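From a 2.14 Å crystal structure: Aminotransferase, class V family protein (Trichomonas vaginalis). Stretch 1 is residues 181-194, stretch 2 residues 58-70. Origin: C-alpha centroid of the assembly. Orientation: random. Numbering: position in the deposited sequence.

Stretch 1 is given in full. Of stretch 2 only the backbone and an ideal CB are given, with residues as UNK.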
# COMPACT_ATOMS: atom_id res chain seq x y z
N ASN A 181 -8.14 -4.22 16.60
CA ASN A 181 -7.81 -5.16 17.69
C ASN A 181 -7.04 -6.43 17.27
O ASN A 181 -6.94 -7.39 18.06
CB ASN A 181 -9.06 -5.48 18.53
CG ASN A 181 -9.97 -6.54 17.90
OD1 ASN A 181 -9.81 -6.92 16.75
ND2 ASN A 181 -10.93 -7.02 18.68
N PHE A 182 -6.47 -6.42 16.07
CA PHE A 182 -5.77 -7.58 15.53
C PHE A 182 -4.50 -7.81 16.32
O PHE A 182 -3.72 -6.88 16.50
CB PHE A 182 -5.40 -7.37 14.06
CG PHE A 182 -4.97 -8.62 13.35
CD1 PHE A 182 -3.72 -8.71 12.74
CD2 PHE A 182 -5.84 -9.70 13.25
CE1 PHE A 182 -3.33 -9.86 12.07
CE2 PHE A 182 -5.46 -10.86 12.58
CZ PHE A 182 -4.21 -10.94 11.99
N LEU A 183 -4.32 -9.04 16.80
CA LEU A 183 -3.17 -9.45 17.63
C LEU A 183 -3.13 -8.77 19.01
O LEU A 183 -2.07 -8.66 19.63
CB LEU A 183 -1.84 -9.28 16.87
CG LEU A 183 -1.79 -9.93 15.48
CD1 LEU A 183 -0.64 -9.36 14.67
CD2 LEU A 183 -1.68 -11.45 15.59
N SER A 184 -4.30 -8.32 19.48
CA SER A 184 -4.44 -7.82 20.84
C SER A 184 -4.94 -8.92 21.77
O SER A 184 -4.98 -8.72 22.98
CB SER A 184 -5.41 -6.63 20.87
OG SER A 184 -6.75 -7.05 20.70
N ARG A 185 -5.33 -10.06 21.19
CA ARG A 185 -5.80 -11.22 21.95
C ARG A 185 -5.86 -12.48 21.07
O ARG A 185 -5.82 -12.38 19.83
CB ARG A 185 -7.18 -10.94 22.55
CG ARG A 185 -8.21 -10.50 21.53
CD ARG A 185 -9.54 -10.28 22.21
NE ARG A 185 -10.60 -9.94 21.26
CZ ARG A 185 -11.77 -9.40 21.59
NH1 ARG A 185 -12.09 -9.13 22.86
NH2 ARG A 185 -12.66 -9.13 20.64
N PRO A 186 -5.99 -13.67 21.69
CA PRO A 186 -6.13 -14.88 20.87
C PRO A 186 -7.45 -14.92 20.10
O PRO A 186 -8.42 -14.28 20.50
CB PRO A 186 -6.10 -16.01 21.91
CG PRO A 186 -5.46 -15.42 23.12
CD PRO A 186 -5.94 -14.00 23.12
N ILE A 187 -7.46 -15.66 19.00
CA ILE A 187 -8.66 -15.92 18.23
C ILE A 187 -8.97 -17.41 18.35
O ILE A 187 -8.08 -18.23 18.12
CB ILE A 187 -8.47 -15.50 16.75
CG1 ILE A 187 -8.38 -13.97 16.64
CG2 ILE A 187 -9.62 -16.02 15.89
CD1 ILE A 187 -7.94 -13.47 15.28
N THR A 188 -10.20 -17.74 18.72
CA THR A 188 -10.72 -19.11 18.73
C THR A 188 -11.95 -19.20 17.83
O THR A 188 -12.36 -18.21 17.20
CB THR A 188 -11.10 -19.55 20.16
OG1 THR A 188 -12.11 -18.67 20.68
CG2 THR A 188 -9.89 -19.53 21.08
N GLN A 189 -12.52 -20.40 17.75
CA GLN A 189 -13.73 -20.66 16.97
C GLN A 189 -13.53 -20.34 15.49
O GLN A 189 -14.35 -19.68 14.86
CB GLN A 189 -14.94 -19.89 17.55
CG GLN A 189 -15.23 -20.17 19.02
CD GLN A 189 -16.49 -19.44 19.47
OE1 GLN A 189 -16.59 -18.22 19.34
NE2 GLN A 189 -17.46 -20.19 19.99
N TRP A 190 -12.42 -20.83 14.95
CA TRP A 190 -12.11 -20.67 13.52
C TRP A 190 -13.18 -21.26 12.59
O TRP A 190 -13.39 -20.75 11.50
CB TRP A 190 -10.72 -21.27 13.20
CG TRP A 190 -9.59 -20.48 13.80
CD1 TRP A 190 -8.92 -20.77 14.96
CD2 TRP A 190 -9.01 -19.28 13.29
NE1 TRP A 190 -7.97 -19.82 15.20
CE2 TRP A 190 -7.99 -18.90 14.19
CE3 TRP A 190 -9.25 -18.49 12.16
CZ2 TRP A 190 -7.21 -17.75 13.99
CZ3 TRP A 190 -8.47 -17.36 11.95
CH2 TRP A 190 -7.47 -17.00 12.87
N GLU A 191 -13.87 -22.31 13.05
CA GLU A 191 -15.00 -22.89 12.31
C GLU A 191 -16.12 -21.90 11.92
O GLU A 191 -16.87 -22.17 10.98
CB GLU A 191 -15.61 -24.10 13.06
CG GLU A 191 -16.37 -23.78 14.35
CD GLU A 191 -15.49 -23.71 15.60
OE1 GLU A 191 -14.25 -23.75 15.49
OE2 GLU A 191 -16.06 -23.60 16.70
N LYS A 192 -16.25 -20.79 12.65
CA LYS A 192 -17.24 -19.74 12.36
C LYS A 192 -16.81 -18.73 11.29
O LYS A 192 -17.63 -17.91 10.85
CB LYS A 192 -17.55 -18.93 13.63
CG LYS A 192 -18.08 -19.73 14.80
CD LYS A 192 -18.25 -18.84 16.02
CE LYS A 192 -18.97 -19.56 17.14
NZ LYS A 192 -20.41 -19.81 16.82
N VAL A 193 -15.53 -18.77 10.91
CA VAL A 193 -14.86 -17.68 10.20
C VAL A 193 -14.65 -17.99 8.71
O VAL A 193 -13.99 -18.98 8.35
CB VAL A 193 -13.47 -17.40 10.83
CG1 VAL A 193 -12.73 -16.29 10.07
CG2 VAL A 193 -13.61 -17.05 12.31
N GLY A 194 -15.21 -17.13 7.86
CA GLY A 194 -14.91 -17.10 6.44
C GLY A 194 -13.67 -16.28 6.17
O GLY A 194 -12.77 -16.73 5.45
N UNK A 58 5.28 -16.87 11.05
CA UNK A 58 5.30 -16.31 12.40
C UNK A 58 3.89 -15.85 12.81
O UNK A 58 3.45 -16.11 13.93
CB UNK A 58 6.29 -15.14 12.48
N UNK A 59 3.18 -15.21 11.89
CA UNK A 59 1.81 -14.81 12.14
C UNK A 59 0.92 -16.03 12.36
O UNK A 59 0.04 -16.00 13.22
CB UNK A 59 1.28 -13.97 10.98
N UNK A 60 1.15 -17.08 11.58
CA UNK A 60 0.42 -18.33 11.76
C UNK A 60 0.64 -18.90 13.15
O UNK A 60 -0.31 -19.35 13.79
CB UNK A 60 0.84 -19.35 10.70
N UNK A 61 1.89 -18.87 13.63
CA UNK A 61 2.24 -19.37 14.96
C UNK A 61 1.57 -18.53 16.05
O UNK A 61 0.89 -19.08 16.90
CB UNK A 61 3.76 -19.37 15.15
N UNK A 62 1.77 -17.22 16.00
CA UNK A 62 1.17 -16.28 16.95
C UNK A 62 -0.32 -16.52 17.15
O UNK A 62 -0.79 -16.60 18.28
CB UNK A 62 1.40 -14.84 16.48
N UNK A 63 -1.05 -16.61 16.05
CA UNK A 63 -2.51 -16.79 16.08
C UNK A 63 -2.98 -18.24 16.12
O UNK A 63 -4.16 -18.48 16.36
CB UNK A 63 -3.13 -16.11 14.85
N UNK A 64 -2.09 -19.20 15.86
CA UNK A 64 -2.46 -20.59 15.63
C UNK A 64 -3.56 -20.66 14.57
O UNK A 64 -4.62 -21.26 14.78
CB UNK A 64 -2.92 -21.25 16.93
N UNK A 65 -3.28 -20.03 13.43
CA UNK A 65 -4.20 -20.05 12.31
C UNK A 65 -4.21 -21.49 11.78
O UNK A 65 -3.16 -22.00 11.40
CB UNK A 65 -3.80 -19.04 11.23
N UNK A 66 -5.38 -22.15 11.75
CA UNK A 66 -5.41 -23.53 11.22
C UNK A 66 -5.07 -23.62 9.72
O UNK A 66 -5.20 -22.63 8.99
CB UNK A 66 -6.79 -24.14 11.46
N UNK A 67 -4.65 -24.80 9.28
CA UNK A 67 -4.13 -24.99 7.93
C UNK A 67 -5.18 -24.92 6.81
O UNK A 67 -4.82 -24.84 5.64
CB UNK A 67 -3.42 -26.35 7.86
N UNK A 68 -6.47 -24.92 7.15
CA UNK A 68 -7.52 -24.62 6.15
C UNK A 68 -7.72 -23.10 5.87
O UNK A 68 -8.67 -22.73 5.18
CB UNK A 68 -8.85 -25.22 6.63
N UNK A 69 -6.83 -22.26 6.39
CA UNK A 69 -6.83 -20.83 6.10
C UNK A 69 -5.56 -20.40 5.38
O UNK A 69 -4.47 -20.80 5.77
CB UNK A 69 -6.99 -20.03 7.39
N UNK A 70 -5.71 -19.60 4.33
CA UNK A 70 -4.60 -18.87 3.71
C UNK A 70 -4.34 -17.56 4.46
O UNK A 70 -5.28 -16.98 5.01
CB UNK A 70 -4.90 -18.59 2.24

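Positions 58, 60 and 61, on helical backbone, and 70, on a strand, have nothing of stretch 1 within 5.5 Å of their ideal CB atoms, so many residues would suit. They are Arg58, Arg60, Thr61 and Asn70. Arg60 folds back along its own stretch: Arg60 NH1 donates to the backbone O of position 65 (3.0 Å) and Arg60 NH2 to the backbone O of position 69 (3.2 Å).

Position 59 is helical with CA-to-CB sideways, so only a side chain of some length could reach Phe182 and Leu183; Leu, Ile or Met would fit. It is Leu59, whose CD1 lies 3.7 Å from Leu183 CD2 and 4.1 Å from Phe182 CE1.

At 62 the bond points toward stretch 1, and the ideal CB stands 4.7 Å from Leu183 CD2. Any modest apolar group would serve. Leu62 makes a loose contact, CD1 to Leu183 CD2 at 4.4 Å.

Position 63 also points toward stretch 1, its ideal CB 4.5 Å from Trp190 CZ2 and 4.9 Å from Leu183 CD2. With Phe182 and Ile187 nearby, the surroundings favour a branched aliphatic residue or Met. Leu63 splits its branches: CD1 reaches Phe182 CZ (3.6 Å) and CD2 reaches Ile187 CD1 (3.5 Å). Leu63 O accepts from water 1 (2.9 Å), which in turn accepts from Ile187 N (2.7 Å).

Position 64 leaves the helix with phi/psi 51/53, which favours Gly, Asn or Asp, though other residues can adopt it. It is Gln64; NE2 turns back to donate to the O of Thr61 (2.8 Å).

At 65 CA-to-CB is sideways, yet the ideal CB is 4.5 Å from Trp190 CH2, suiting a compact apolar residue. Val65 CG2 lies 4.1 Å from Trp190 CH2.

Position 66 has phi/psi -65/159, compatible with proline; no acceptor of stretch 1 lies near the backbone N, and the ideal CB is 5.2 Å from Trp190 CB, beside the indole. Pro, Ala or Val are plausible. Pro66 sets CD 3.4 Å from the centroid of the five-membered ring of Trp190, 7° off the normal, a CH-pi contact.

Positions 67 and 68 are the middle of a type I turn, without stretch 1 near their ideal CB atoms; polar residues suit. Glu67 and Asn68 occupy them, and Glu67 OE2 forms a long salt bridge with Arg60 NE (3.8 Å).

Position 69 points toward stretch 1, its ideal CB 5.5 Å from Trp190 CZ3, leaving room for Phe, Leu or Met. Phe69 receives the edge of Trp190 on its face (planes at 64°), with CZ 3.8 Å from Trp190 CE3 and CE1 4.0 Å from Val193 CG1.

Stretch 2 (58-70) RLRTLLQVPENFN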
# COMPACT_ATOMS: atom_id res chain seq x y z
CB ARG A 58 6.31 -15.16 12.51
CG ARG A 58 6.63 -14.77 13.95
CD ARG A 58 7.72 -13.72 14.05
NE ARG A 58 8.97 -14.06 13.36
CZ ARG A 58 9.96 -14.81 13.84
NH1 ARG A 58 9.92 -15.37 15.06
NH2 ARG A 58 11.05 -15.00 13.09
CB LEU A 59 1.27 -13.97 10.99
CG LEU A 59 -0.15 -13.42 11.12
CD1 LEU A 59 -0.28 -12.52 12.34
CD2 LEU A 59 -0.54 -12.66 9.85
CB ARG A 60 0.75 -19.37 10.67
CG ARG A 60 -0.03 -20.67 10.82
CD ARG A 60 0.26 -21.69 9.72
NE ARG A 60 -0.04 -21.20 8.38
CZ ARG A 60 -1.25 -21.04 7.86
NH1 ARG A 60 -2.35 -21.31 8.56
NH2 ARG A 60 -1.38 -20.61 6.62
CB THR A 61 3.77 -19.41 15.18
OG1 THR A 61 4.34 -20.43 14.34
CG2 THR A 61 4.13 -19.72 16.62
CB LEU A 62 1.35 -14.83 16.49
CG LEU A 62 2.60 -14.07 16.88
CD1 LEU A 62 2.54 -12.70 16.22
CD2 LEU A 62 2.71 -13.95 18.40
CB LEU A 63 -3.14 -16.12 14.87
CG LEU A 63 -3.44 -14.63 14.96
CD1 LEU A 63 -3.68 -14.10 13.55
CD2 LEU A 63 -4.65 -14.37 15.84
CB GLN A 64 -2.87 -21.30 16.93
CG GLN A 64 -1.73 -21.44 17.93
CD GLN A 64 -0.65 -22.39 17.44
OE1 GLN A 64 -0.77 -23.61 17.59
NE2 GLN A 64 0.41 -21.84 16.85
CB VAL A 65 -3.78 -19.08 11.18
CG1 VAL A 65 -4.80 -19.13 10.05
CG2 VAL A 65 -3.62 -17.64 11.70
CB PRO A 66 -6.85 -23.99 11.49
CG PRO A 66 -7.43 -23.01 12.46
CD PRO A 66 -6.72 -21.72 12.20
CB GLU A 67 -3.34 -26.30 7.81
CG GLU A 67 -2.17 -26.45 8.79
CD GLU A 67 -1.06 -25.41 8.63
OE1 GLU A 67 -0.29 -25.23 9.60
OE2 GLU A 67 -0.94 -24.77 7.56
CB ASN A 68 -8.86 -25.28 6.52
CG ASN A 68 -9.42 -24.80 7.85
OD1 ASN A 68 -8.66 -24.56 8.78
ND2 ASN A 68 -10.74 -24.70 7.95
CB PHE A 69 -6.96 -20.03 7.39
CG PHE A 69 -8.31 -20.14 8.03
CD1 PHE A 69 -9.25 -19.12 7.88
CD2 PHE A 69 -8.64 -21.27 8.76
CE1 PHE A 69 -10.50 -19.23 8.48
CE2 PHE A 69 -9.90 -21.38 9.35
CZ PHE A 69 -10.83 -20.36 9.20
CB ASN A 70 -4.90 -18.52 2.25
CG ASN A 70 -5.16 -19.74 1.39
OD1 ASN A 70 -4.28 -20.58 1.21
ND2 ASN A 70 -6.36 -19.85 0.85
O HOH W 1 -5.12 -17.00 18.61
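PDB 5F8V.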